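Local coordinates for protein endolysin PlyC, small cell-wall binding subunit (Streptococcus phage C1, PDB 4F87) that forms the eight-membered ring of the phage endolysin PlyC and binds the streptococcal cell wall, helping the enzyme degrade host peptidoglycan and release new virions, at residues B[12-17]-B[50-55]; B[17-22]-B[56-61]; B[30-35]-B[65-70]. All blocks are in the same frame, centred on the assembly; numbering follows the deposited sequence.

Contact 1 (B[12-17]-B[50-55]); sequences SGVQGF and QQIIPS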
ATOM      1  N   SER B  12      -2.300  13.146  -5.318  1.00 23.00           N
ATOM      2  CA  SER B  12      -1.775  14.389  -5.864  1.00 21.62           C
ATOM      3  C   SER B  12      -0.478  14.273  -6.652  1.00 25.35           C
ATOM      4  O   SER B  12      -0.120  15.221  -7.346  1.00 26.93           O
ATOM      5  CB  SER B  12      -1.618  15.427  -4.762  1.00 22.59           C
ATOM      6  OG  SER B  12      -0.503  15.047  -3.961  1.00 25.55           O
ATOM      7  N   GLY B  13       0.273  13.210  -6.442  1.00 27.81           N
ATOM      8  CA  GLY B  13       1.591  13.074  -7.058  1.00 28.94           C
ATOM      9  C   GLY B  13       2.597  14.036  -6.433  1.00 31.19           C
ATOM     10  O   GLY B  13       3.581  14.409  -7.081  1.00 32.16           O
ATOM     11  N   VAL B  14       2.326  14.482  -5.179  1.00 23.68           N
ATOM     12  CA  VAL B  14       3.182  15.419  -4.454  1.00 21.91           C
ATOM     13  C   VAL B  14       3.467  14.882  -3.071  1.00 24.91           C
ATOM     14  O   VAL B  14       2.534  14.522  -2.346  1.00 25.76           O
ATOM     15  CB  VAL B  14       2.542  16.833  -4.335  1.00 23.25           C
ATOM     16  CG1 VAL B  14       3.424  17.795  -3.514  1.00 23.20           C
ATOM     17  CG2 VAL B  14       2.245  17.437  -5.711  1.00 23.90           C
ATOM     18  N   GLN B  15       4.753  14.820  -2.713  1.00 22.21           N
ATOM     19  CA  GLN B  15       5.182  14.432  -1.371  1.00 21.40           C
ATOM     20  C   GLN B  15       6.065  15.552  -0.856  1.00 22.23           C
ATOM     21  O   GLN B  15       6.979  15.978  -1.558  1.00 23.72           O
ATOM     22  CB  GLN B  15       5.973  13.109  -1.376  1.00 23.79           C
ATOM     23  CG  GLN B  15       5.077  11.913  -1.632  1.00 29.81           C
ATOM     24  CD  GLN B  15       5.852  10.615  -1.655  1.00 48.28           C
ATOM     25  OE1 GLN B  15       6.564  10.274  -0.715  1.00 45.39           O
ATOM     26  NE2 GLN B  15       5.707   9.856  -2.728  1.00 54.44           N
ATOM     27  N   GLY B  16       5.791  16.032   0.343  1.00 19.17           N
ATOM     28  CA  GLY B  16       6.615  17.094   0.906  1.00 18.97           C
ATOM     29  C   GLY B  16       5.893  17.888   1.949  1.00 18.27           C
ATOM     30  O   GLY B  16       4.900  17.428   2.520  1.00 19.37           O
ATOM     31  N   PHE B  17       6.394  19.100   2.206  1.00 17.24           N
ATOM     32  CA  PHE B  17       5.778  19.936   3.209  1.00 16.25           C
ATOM     33  C   PHE B  17       6.180  21.377   2.987  1.00 16.89           C
ATOM     34  O   PHE B  17       7.242  21.657   2.411  1.00 17.15           O
ATOM     35  CB  PHE B  17       6.189  19.501   4.649  1.00 17.97           C
ATOM     36  CG  PHE B  17       7.677  19.409   4.892  1.00 17.63           C
ATOM     37  CD1 PHE B  17       8.401  20.522   5.306  1.00 18.40           C
ATOM     38  CD2 PHE B  17       8.357  18.210   4.709  1.00 20.58           C
ATOM     39  CE1 PHE B  17       9.785  20.445   5.494  1.00 18.75           C
ATOM     40  CE2 PHE B  17       9.740  18.130   4.951  1.00 22.89           C
ATOM     41  CZ  PHE B  17      10.435  19.246   5.347  1.00 20.18           C
ATOM     42  N   GLN B  50      -1.388  23.967   1.105  1.00 16.10           N
ATOM     43  CA  GLN B  50      -1.900  23.499   2.402  1.00 16.77           C
ATOM     44  C   GLN B  50      -3.106  22.568   2.227  1.00 19.11           C
ATOM     45  O   GLN B  50      -3.437  21.840   3.163  1.00 20.61           O
ATOM     46  CB  GLN B  50      -2.241  24.671   3.329  1.00 18.27           C
ATOM     47  CG  GLN B  50      -0.986  25.287   3.939  1.00 20.01           C
ATOM     48  CD  GLN B  50      -1.222  26.524   4.744  1.00 25.10           C
ATOM     49  OE1 GLN B  50      -2.220  27.234   4.565  1.00 25.10           O
ATOM     50  NE2 GLN B  50      -0.255  26.813   5.631  1.00 23.02           N
ATOM     51  N   GLN B  51      -3.717  22.523   1.037  1.00 17.59           N
ATOM     52  CA  GLN B  51      -4.820  21.580   0.814  1.00 18.91           C
ATOM     53  C   GLN B  51      -4.301  20.171   0.564  1.00 22.45           C
ATOM     54  O   GLN B  51      -5.092  19.216   0.682  1.00 24.03           O
ATOM     55  CB  GLN B  51      -5.642  21.999  -0.410  1.00 20.40           C
ATOM     56  CG  GLN B  51      -6.315  23.372  -0.233  1.00 22.84           C
ATOM     57  CD  GLN B  51      -7.560  23.283   0.641  1.00 54.41           C
ATOM     58  OE1 GLN B  51      -8.627  22.820   0.219  1.00 61.32           O
ATOM     59  NE2 GLN B  51      -7.443  23.693   1.889  1.00 42.21           N
ATOM     60  N   ILE B  52      -3.015  20.011   0.181  1.00 18.14           N
ATOM     61  CA  ILE B  52      -2.503  18.685  -0.195  1.00 18.42           C
ATOM     62  C   ILE B  52      -1.264  18.221   0.565  1.00 18.14           C
ATOM     63  O   ILE B  52      -0.988  17.017   0.535  1.00 19.69           O
ATOM     64  CB  ILE B  52      -2.290  18.581  -1.729  1.00 19.62           C
ATOM     65  CG1 ILE B  52      -1.274  19.626  -2.263  1.00 19.12           C
ATOM     66  CG2 ILE B  52      -3.625  18.632  -2.496  1.00 20.42           C
ATOM     67  CD1 ILE B  52      -0.748  19.312  -3.710  1.00 21.67           C
ATOM     68  N   ILE B  53      -0.501  19.130   1.204  1.00 17.50           N
ATOM     69  CA  ILE B  53       0.675  18.698   1.955  1.00 17.44           C
ATOM     70  C   ILE B  53       0.683  19.361   3.323  1.00 18.94           C
ATOM     71  O   ILE B  53       0.110  20.442   3.494  1.00 18.08           O
ATOM     72  CB  ILE B  53       2.018  18.952   1.194  1.00 18.20           C
ATOM     73  CG1 ILE B  53       2.196  20.428   0.817  1.00 17.92           C
ATOM     74  CG2 ILE B  53       2.183  18.012  -0.010  1.00 20.17           C
ATOM     75  CD1 ILE B  53       3.557  20.770   0.163  1.00 19.79           C
ATOM     76  N   PRO B  54       1.379  18.750   4.298  1.00 17.00           N
ATOM     77  CA  PRO B  54       1.469  19.388   5.622  1.00 17.11           C
ATOM     78  C   PRO B  54       2.254  20.697   5.586  1.00 17.71           C
ATOM     79  O   PRO B  54       3.068  20.933   4.679  1.00 17.42           O
ATOM     80  CB  PRO B  54       2.197  18.357   6.492  1.00 20.79           C
ATOM     81  CG  PRO B  54       2.673  17.306   5.580  1.00 24.60           C
ATOM     82  CD  PRO B  54       2.039  17.431   4.241  1.00 18.97           C
ATOM     83  N   SER B  55       2.008  21.539   6.593  1.00 17.60           N
ATOM     84  CA  SER B  55       2.670  22.828   6.756  1.00 16.27           C
ATOM     85  C   SER B  55       3.181  22.870   8.196  1.00 17.98           C
ATOM     86  O   SER B  55       2.405  22.766   9.151  1.00 19.48           O
ATOM     87  CB  SER B  55       1.656  23.926   6.484  1.00 19.15           C
ATOM     88  OG  SER B  55       2.244  25.204   6.636  1.00 21.38           O
TER
HETATM   89  O   HOH W   1      -0.051  15.502  -1.535  1.00 29.86           O

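Contact 2 (B[17-22]-B[56-61]); sequences FLFHTD and INISKS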
ATOM      1  N   PHE B  17       6.394  19.100   2.206  1.00 17.24           N
ATOM      2  CA  PHE B  17       5.778  19.936   3.209  1.00 16.25           C
ATOM      3  C   PHE B  17       6.180  21.377   2.987  1.00 16.89           C
ATOM      4  O   PHE B  17       7.242  21.657   2.411  1.00 17.15           O
ATOM      5  CB  PHE B  17       6.189  19.501   4.649  1.00 17.97           C
ATOM      6  CG  PHE B  17       7.677  19.409   4.892  1.00 17.63           C
ATOM      7  CD1 PHE B  17       8.401  20.522   5.306  1.00 18.40           C
ATOM      8  CD2 PHE B  17       8.357  18.210   4.709  1.00 20.58           C
ATOM      9  CE1 PHE B  17       9.785  20.445   5.494  1.00 18.75           C
ATOM     10  CE2 PHE B  17       9.740  18.130   4.951  1.00 22.89           C
ATOM     11  CZ  PHE B  17      10.435  19.246   5.347  1.00 20.18           C
ATOM     12  N   LEU B  18       5.333  22.277   3.467  1.00 15.92           N
ATOM     13  CA  LEU B  18       5.655  23.703   3.547  1.00 15.78           C
ATOM     14  C   LEU B  18       6.364  23.931   4.889  1.00 16.98           C
ATOM     15  O   LEU B  18       6.076  23.225   5.882  1.00 16.00           O
ATOM     16  CB  LEU B  18       4.374  24.519   3.566  1.00 16.46           C
ATOM     17  CG  LEU B  18       3.672  24.584   2.227  1.00 18.79           C
ATOM     18  CD1 LEU B  18       2.190  24.729   2.435  1.00 21.24           C
ATOM     19  CD2 LEU B  18       4.196  25.780   1.415  1.00 20.92           C
ATOM     20  N   PHE B  19       7.266  24.921   4.932  1.00 15.25           N
ATOM     21  CA  PHE B  19       7.909  25.270   6.184  1.00 15.25           C
ATOM     22  C   PHE B  19       8.123  26.760   6.300  1.00 16.24           C
ATOM     23  O   PHE B  19       8.320  27.469   5.295  1.00 16.46           O
ATOM     24  CB  PHE B  19       9.226  24.477   6.418  1.00 15.90           C
ATOM     25  CG  PHE B  19      10.328  24.616   5.392  1.00 15.52           C
ATOM     26  CD1 PHE B  19      11.466  25.375   5.666  1.00 16.66           C
ATOM     27  CD2 PHE B  19      10.263  23.933   4.181  1.00 16.52           C
ATOM     28  CE1 PHE B  19      12.510  25.445   4.748  1.00 16.89           C
ATOM     29  CE2 PHE B  19      11.299  24.030   3.252  1.00 17.80           C
ATOM     30  CZ  PHE B  19      12.421  24.774   3.546  1.00 16.50           C
ATOM     31  N   HIS B  20       8.047  27.257   7.535  1.00 14.42           N
ATOM     32  CA  HIS B  20       8.312  28.656   7.857  1.00 14.32           C
ATOM     33  C   HIS B  20       8.706  28.718   9.324  1.00 14.94           C
ATOM     34  O   HIS B  20       8.504  27.735  10.060  1.00 14.89           O
ATOM     35  CB  HIS B  20       7.058  29.544   7.613  1.00 15.77           C
ATOM     36  CG  HIS B  20       5.983  29.378   8.638  1.00 16.66           C
ATOM     37  ND1 HIS B  20       5.156  28.265   8.640  1.00 17.40           N
ATOM     38  CD2 HIS B  20       5.668  30.158   9.695  1.00 18.54           C
ATOM     39  CE1 HIS B  20       4.355  28.410   9.679  1.00 18.85           C
ATOM     40  NE2 HIS B  20       4.614  29.538  10.345  1.00 19.77           N
ATOM     41  N   THR B  21       9.237  29.858   9.757  1.00 15.67           N
ATOM     42  CA  THR B  21       9.485  30.093  11.166  1.00 15.16           C
ATOM     43  C   THR B  21       8.640  31.228  11.670  1.00 18.42           C
ATOM     44  O   THR B  21       8.436  32.219  10.949  1.00 18.44           O
ATOM     45  CB  THR B  21      10.993  30.343  11.470  1.00 16.12           C
ATOM     46  OG1 THR B  21      11.157  30.523  12.881  1.00 17.26           O
ATOM     47  CG2 THR B  21      11.562  31.595  10.794  1.00 18.80           C
ATOM     48  N   ASP B  22       8.217  31.130  12.927  1.00 18.22           N
ATOM     49  CA  ASP B  22       7.556  32.201  13.664  1.00 19.91           C
ATOM     50  C   ASP B  22       8.550  32.913  14.592  1.00 23.11           C
ATOM     51  O   ASP B  22       8.140  33.732  15.428  1.00 24.98           O
ATOM     52  CB  ASP B  22       6.346  31.683  14.442  1.00 22.58           C
ATOM     53  CG  ASP B  22       5.207  31.253  13.561  1.00 30.48           C
ATOM     54  OD1 ASP B  22       5.062  31.821  12.450  1.00 27.21           O
ATOM     55  OD2 ASP B  22       4.440  30.359  13.984  1.00 39.50           O
ATOM     56  N   ILE B  56       4.501  22.878   8.333  1.00 15.09           N
ATOM     57  CA  ILE B  56       5.123  22.787   9.656  1.00 14.60           C
ATOM     58  C   ILE B  56       6.056  23.955   9.910  1.00 16.27           C
ATOM     59  O   ILE B  56       6.399  24.724   9.001  1.00 16.40           O
ATOM     60  CB  ILE B  56       5.861  21.423   9.822  1.00 16.81           C
ATOM     61  CG1 ILE B  56       7.096  21.321   8.891  1.00 17.03           C
ATOM     62  CG2 ILE B  56       4.872  20.234   9.640  1.00 17.40           C
ATOM     63  CD1 ILE B  56       8.036  20.105   9.220  1.00 19.13           C
ATOM     64  N   ASN B  57       6.491  24.080  11.158  1.00 15.78           N
ATOM     65  CA  ASN B  57       7.417  25.132  11.545  1.00 14.98           C
ATOM     66  C   ASN B  57       8.839  24.581  11.655  1.00 15.90           C
ATOM     67  O   ASN B  57       9.041  23.502  12.243  1.00 15.82           O
ATOM     68  CB  ASN B  57       7.023  25.704  12.896  1.00 16.63           C
ATOM     69  CG  ASN B  57       5.842  26.627  12.880  1.00 18.92           C
ATOM     70  OD1 ASN B  57       5.921  27.793  13.327  1.00 24.02           O
ATOM     71  ND2 ASN B  57       4.696  26.117  12.523  1.00 19.89           N
ATOM     72  N   ILE B  58       9.816  25.303  11.100  1.00 15.22           N
ATOM     73  CA  ILE B  58      11.229  24.937  11.163  1.00 14.74           C
ATOM     74  C   ILE B  58      11.986  26.223  11.469  1.00 16.80           C
ATOM     75  O   ILE B  58      11.854  27.222  10.737  1.00 16.82           O
ATOM     76  CB  ILE B  58      11.746  24.294   9.854  1.00 16.23           C
ATOM     77  CG1 ILE B  58      10.956  23.014   9.532  1.00 15.42           C
ATOM     78  CG2 ILE B  58      13.264  23.985   9.968  1.00 17.16           C
ATOM     79  CD1 ILE B  58      11.423  22.287   8.274  1.00 19.32           C
ATOM     80  N   SER B  59      12.761  26.226  12.538  1.00 15.51           N
ATOM     81  CA  SER B  59      13.547  27.393  12.883  0.50 15.51           C
ATOM     82  C   SER B  59      14.583  27.671  11.773  1.00 18.45           C
ATOM     83  O   SER B  59      15.070  26.723  11.125  1.00 18.50           O
ATOM     84  CB  SER B  59      14.234  27.122  14.210  0.50 18.66           C
ATOM     85  OG  SER B  59      15.055  28.175  14.679  0.50 21.09           O
ATOM     86  N   LYS B  60      14.956  28.943  11.570  1.00 17.93           N
ATOM     87  CA  LYS B  60      15.977  29.249  10.568  1.00 18.75           C
ATOM     88  C   LYS B  60      17.268  28.459  10.839  1.00 20.62           C
ATOM     89  O   LYS B  60      17.873  27.947   9.899  1.00 20.96           O
ATOM     90  CB  LYS B  60      16.272  30.739  10.583  1.00 21.25           C
ATOM     91  CG  LYS B  60      17.224  31.183   9.467  1.00 26.01           C
ATOM     92  CD  LYS B  60      17.406  32.686   9.511  1.00 34.45           C
ATOM     93  CE  LYS B  60      18.612  33.170   8.745  1.00 45.39           C
ATOM     94  NZ  LYS B  60      18.527  34.638   8.518  1.00 51.05           N
ATOM     95  N   SER B  61      17.655  28.305  12.110  1.00 18.19           N
ATOM     96  CA  SER B  61      18.882  27.589  12.469  1.00 18.67           C
ATOM     97  C   SER B  61      18.875  26.102  12.096  1.00 20.93           C
ATOM     98  O   SER B  61      19.953  25.485  12.019  1.00 22.65           O
ATOM     99  CB  SER B  61      19.152  27.711  13.965  1.00 22.51           C
ATOM    100  OG  SER B  61      18.092  27.130  14.711  1.00 30.45           O
TER
HETATM  101  O   HOH W   2       4.811  26.052   7.102  1.00 19.01           O
HETATM  102  O   HOH W   3      13.823  30.956  13.373  1.00 19.96           O

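Contact 3 (B[30-35]-B[65-70]); sequences RAFING and AIRKAM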
ATOM      1  N   ARG B  30       8.628  28.408   2.510  1.00 16.33           N
ATOM      2  CA  ARG B  30       9.367  27.585   1.577  1.00 15.92           C
ATOM      3  C   ARG B  30       8.696  26.206   1.532  1.00 16.96           C
ATOM      4  O   ARG B  30       7.774  25.941   2.311  1.00 16.35           O
ATOM      5  CB  ARG B  30      10.840  27.460   1.976  1.00 17.17           C
ATOM      6  CG  ARG B  30      11.513  28.831   2.042  1.00 17.18           C
ATOM      7  CD  ARG B  30      13.023  28.747   2.313  1.00 19.50           C
ATOM      8  NE  ARG B  30      13.762  28.097   1.227  1.00 20.00           N
ATOM      9  CZ  ARG B  30      14.048  28.654   0.053  1.00 23.95           C
ATOM     10  NH1 ARG B  30      13.672  29.905  -0.210  1.00 23.43           N
ATOM     11  NH2 ARG B  30      14.699  27.963  -0.878  1.00 26.03           N
ATOM     12  N   ALA B  31       9.133  25.338   0.621  1.00 16.45           N
ATOM     13  CA  ALA B  31       8.571  23.999   0.601  1.00 16.74           C
ATOM     14  C   ALA B  31       9.568  23.013   0.081  1.00 18.52           C
ATOM     15  O   ALA B  31      10.457  23.377  -0.691  1.00 18.92           O
ATOM     16  CB  ALA B  31       7.321  23.947  -0.282  1.00 18.62           C
ATOM     17  N   PHE B  32       9.404  21.745   0.481  1.00 17.75           N
ATOM     18  CA  PHE B  32      10.056  20.632  -0.183  1.00 18.10           C
ATOM     19  C   PHE B  32       8.935  19.970  -0.972  1.00 21.92           C
ATOM     20  O   PHE B  32       7.881  19.648  -0.402  1.00 21.95           O
ATOM     21  CB  PHE B  32      10.666  19.609   0.798  1.00 19.75           C
ATOM     22  CG  PHE B  32      11.991  20.071   1.316  1.00 20.54           C
ATOM     23  CD1 PHE B  32      13.156  19.866   0.583  1.00 25.57           C
ATOM     24  CD2 PHE B  32      12.082  20.718   2.538  1.00 21.59           C
ATOM     25  CE1 PHE B  32      14.390  20.313   1.079  1.00 25.96           C
ATOM     26  CE2 PHE B  32      13.315  21.183   3.016  1.00 24.53           C
ATOM     27  CZ  PHE B  32      14.449  20.988   2.272  1.00 24.18           C
ATOM     28  N   ILE B  33       9.103  19.854  -2.285  1.00 20.24           N
ATOM     29  CA  ILE B  33       8.096  19.204  -3.132  1.00 20.66           C
ATOM     30  C   ILE B  33       8.840  18.158  -3.951  1.00 24.38           C
ATOM     31  O   ILE B  33       9.716  18.510  -4.751  1.00 24.47           O
ATOM     32  CB  ILE B  33       7.303  20.212  -4.019  1.00 24.04           C
ATOM     33  CG1 ILE B  33       6.398  21.108  -3.121  1.00 25.57           C
ATOM     34  CG2 ILE B  33       6.460  19.451  -5.103  1.00 24.83           C
ATOM     35  CD1 ILE B  33       5.763  22.224  -3.770  1.00 34.62           C
ATOM     36  N   ASN B  34       8.531  16.883  -3.697  1.00 22.74           N
ATOM     37  CA  ASN B  34       9.181  15.776  -4.388  1.00 23.54           C
ATOM     38  C   ASN B  34      10.720  15.860  -4.295  1.00 26.51           C
ATOM     39  O   ASN B  34      11.425  15.633  -5.290  1.00 28.73           O
ATOM     40  CB  ASN B  34       8.652  15.654  -5.830  1.00 25.72           C
ATOM     41  CG  ASN B  34       7.164  15.355  -5.869  1.00 27.43           C
ATOM     42  OD1 ASN B  34       6.594  14.855  -4.900  1.00 28.44           O
ATOM     43  ND2 ASN B  34       6.513  15.573  -7.011  1.00 30.07           N
ATOM     44  N   GLY B  35      11.204  16.246  -3.109  1.00 23.38           N
ATOM     45  CA  GLY B  35      12.631  16.348  -2.840  1.00 24.88           C
ATOM     46  C   GLY B  35      13.333  17.567  -3.400  1.00 26.75           C
ATOM     47  O   GLY B  35      14.567  17.635  -3.347  1.00 26.36           O
ATOM     48  N   ALA B  65      20.233  21.526   8.439  1.00 20.32           N
ATOM     49  CA  ALA B  65      20.197  20.092   8.743  1.00 20.23           C
ATOM     50  C   ALA B  65      19.039  19.393   8.047  1.00 21.84           C
ATOM     51  O   ALA B  65      19.197  18.262   7.574  1.00 21.73           O
ATOM     52  CB  ALA B  65      20.103  19.882  10.243  1.00 21.04           C
ATOM     53  N   ILE B  66      17.880  20.066   7.945  1.00 18.79           N
ATOM     54  CA  ILE B  66      16.732  19.462   7.265  1.00 18.70           C
ATOM     55  C   ILE B  66      17.050  19.285   5.779  1.00 22.27           C
ATOM     56  O   ILE B  66      16.725  18.252   5.208  1.00 21.37           O
ATOM     57  CB  ILE B  66      15.431  20.278   7.496  1.00 19.93           C
ATOM     58  CG1 ILE B  66      15.082  20.409   8.994  1.00 19.66           C
ATOM     59  CG2 ILE B  66      14.256  19.714   6.676  1.00 21.06           C
ATOM     60  CD1 ILE B  66      15.022  19.096   9.774  1.00 23.83           C
ATOM     61  N   ARG B  67      17.747  20.257   5.172  1.00 20.31           N
ATOM     62  CA  ARG B  67      18.153  20.125   3.775  1.00 21.25           C
ATOM     63  C   ARG B  67      19.019  18.891   3.585  1.00 26.94           C
ATOM     64  O   ARG B  67      18.829  18.179   2.599  1.00 27.35           O
ATOM     65  CB  ARG B  67      18.998  21.316   3.381  1.00 24.52           C
ATOM     66  CG  ARG B  67      18.209  22.537   3.184  1.00 25.87           C
ATOM     67  CD  ARG B  67      19.139  23.629   2.709  1.00 29.27           C
ATOM     68  NE  ARG B  67      18.321  24.742   2.290  1.00 24.53           N
ATOM     69  CZ  ARG B  67      18.510  26.006   2.630  1.00 27.79           C
ATOM     70  NH1 ARG B  67      19.602  26.369   3.303  1.00 30.26           N
ATOM     71  NH2 ARG B  67      17.641  26.929   2.261  1.00 26.19           N
ATOM     72  N   LYS B  68      19.953  18.633   4.523  1.00 25.16           N
ATOM     73  CA  LYS B  68      20.853  17.474   4.452  1.00 26.78           C
ATOM     74  C   LYS B  68      20.024  16.180   4.464  1.00 31.20           C
ATOM     75  O   LYS B  68      20.264  15.274   3.649  1.00 31.79           O
ATOM     76  CB  LYS B  68      21.854  17.510   5.629  1.00 28.40           C
ATOM     77  CG  LYS B  68      22.901  16.397   5.591  1.00 36.47           C
ATOM     78  CD  LYS B  68      23.733  16.359   6.865  1.00 42.52           C
ATOM     79  CE  LYS B  68      24.629  15.142   6.891  1.00 53.86           C
ATOM     80  NZ  LYS B  68      25.248  14.937   8.227  1.00 61.99           N
ATOM     81  N   ALA B  69      19.025  16.111   5.360  1.00 26.95           N
ATOM     82  CA  ALA B  69      18.174  14.930   5.474  1.00 27.46           C
ATOM     83  C   ALA B  69      17.212  14.733   4.299  1.00 31.41           C
ATOM     84  O   ALA B  69      16.885  13.588   3.950  1.00 33.68           O
ATOM     85  CB  ALA B  69      17.416  14.968   6.786  1.00 27.57           C
ATOM     86  N   MET B  70      16.788  15.836   3.659  1.00 25.71           N
ATOM     87  CA  MET B  70      15.847  15.793   2.553  1.00 25.91           C
ATOM     88  C   MET B  70      16.550  15.548   1.208  1.00 33.81           C
ATOM     89  O   MET B  70      15.861  15.320   0.213  1.00 36.08           O
ATOM     90  CB  MET B  70      14.976  17.062   2.512  1.00 25.91           C
ATOM     91  CG  MET B  70      14.016  17.207   3.699  1.00 25.60           C
ATOM     92  SD  MET B  70      12.822  15.840   3.889  1.00 25.51           S
ATOM     93  CE  MET B  70      11.715  16.222   2.463  1.00 24.85           C
TER
HETATM   94  O   HOH W   4      16.268  17.750  -1.258  1.00 40.04           O

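Contact 1 (B[12-17]-B[50-55])
V14 and I53 meet through methyl groups where the chain leading into strand 16-20 runs beside the link between helix 43-50 and strand 55-57. CG1 of V14 stands 3.7 Å from CG2 of I53, the two side chains crossing at about a right angle. The other branch, V14 CG2, turns instead to CD1 of I52, so a single beta-branched valine serves two isoleucines. I53 is the more enclosed of these. Its CG1 is held between its own backbone N and carbonyl carbon (chi1 57°), and the extended chain beyond carries CD1 to 3.9 Å from CA of F17. Packing is closest where strand 16-20 begins: G16 O lies 3.3 Å from CD of P54, and the same oxygen touches CB of I53. The backbone angles of G16, 157/-160°, would press any CB against the preceding carbonyl oxygen, which explains a glycine there. P54 O in turn receives a CA-H...O contact from F17, 3.2 Å between CA and O, and also pairs with the backbone of L18. This is the entry to the parallel pairing of strands 16-20 and 55-57. Between 12-17 and 50-55 themselves there is no direct hydrogen bond. Toward S12 the two chains diverge, their CA atoms 7.2 Å apart at S12 and I52, and a water takes over. It donates to V14 O and to I52 O and also meets S12 OG. The same hydroxyl accepts from V14 N, an ST turn that suits serine and spans G13, which takes a positive phi that glycine adopts readily. On this side S12 and I52 also pack on P54 of a neighbouring subunit in the octameric ring, and V14 on F17 of that same subunit.

Contact 2 (B[17-22]-B[56-61])
I56 and L18 are joined by a nearly straight backbone bond, I56 N to L18 O at 2.9 Å with 174° at the hydrogen. I58 N gives a second firm bond to H20 O, while the bond between them, H20 N to I56 O, is weak at 3.4 Å. CA-H...O contacts from F19 to I56 O and from N57 to H20 O fill in this ladder. On the face of F19 and I56, branched aliphatic side chains suit the aromatic surface they meet. CD1 of I56 lies 3.9 Å above the F17 ring, offset toward its rim. I58, just past the strand end, adds its CD1, which touches both CE1 of F17 and CB of F19, 3.6 Å from the latter; with CG1 anti to the carbonyl carbon (chi1 -60°), the extended chain delivers that methyl. On the other face H20 and N57 lie side by side pointing the same way, their flat groups 57° apart, polar residues suited to a partly exposed surface. A water in the plane of the H20 ring lies 2.7 Å from ND1 and donates to I56 O, which helps set the ring's rotation. Another water donates to T21 OG1 and accepts from K60 N, bridging the chains beyond the strand ends. Further out, H20 stacks on Y29, a residue that, like K60, interacts with the host cell wall, and F19 and I58 pack on V63 of helix 63-70. T21 OG1, also bonded to G23 N, and D22 N both bond the carboxylate of E44 of a neighbouring subunit. The whole is a short parallel pairing of strand 16-20 with 55-57, the outermost strand of the sheet within the chain, with a hydrophobic face toward helix 63-70 and a polar face carrying H20 and N57.

Contact 3 (B[30-35]-B[65-70])
F32 offers one face of its ring to M70, whose CG sits almost exactly over the centre, 3.9 Å from the centroid and 4° off the normal, a CH-pi contact. The methionine crosses the ring obliquely in a bent form. CB comes down near the rim at 3.6 Å from CE1 of F32, and CE returns toward the other end, 3.9 Å from CB of F32. The chain bends at the two torsions that place SD and CE, as a flexible thioether does easily, and this leaves SD 5.1 Å from the centroid, an oblique Met-aromatic contact. I66 and R67 reach the far end of the ring obliquely: CG2 of I66 approaches CE2, and CA of R67 approaches CZ. The F32 ring and the bent M70 together fill the space between strand 30-33 and helix 65-70, whose axes are 11.3 Å apart and nearly parallel, at 14°; phenylalanine suits this place because a flat ring offers a broad face to the methionine chain. Here the C-terminal helix packs on the sheet face, F17 and F19 of the adjacent strand meeting the same F32 ring. Beyond that ring the chemistry turns to charge. R30 NE and R67 NH2 are only 4.2 Å apart, with NE at the edge of the R67 guanidinium and the two groups turned 80° against each other. Such a pair of like charges would repel, but both arginines make salt bridges to E37, R30 NE to one carboxylate oxygen and R67 NE to the other, which probably offsets the repulsion. R30, E37 and R67 all interact with the host cell wall. At the opposite end of the contact a water donates to G35 O and, weakly, to M70 O, where the turn residue G35 has positive phi, a conformation natural to glycine.

The three contacts surround one sheet: contact 2 pairs two of its strands, contact 1 packs the chains entering that pair, and contact 3 lays helix 63-70 on its face. Contacts 1 and 2 share F17 and follow one another along strand 16-20, on opposite sides of the chain's centre. Contact 3 joins them through strand 29-33, where F17 O pairs with F32 N and F19 N with R30 O. Contact 1 is the most buried and mainly aliphatic, with one bridging water; contact 2 relies on strand hydrogen bonds and is polar on one face; contact 3 sets an aromatic-methionine core beside charged surface. Cell-wall residues lie in contacts 2 and 3, while all three also touch neighbouring subunits.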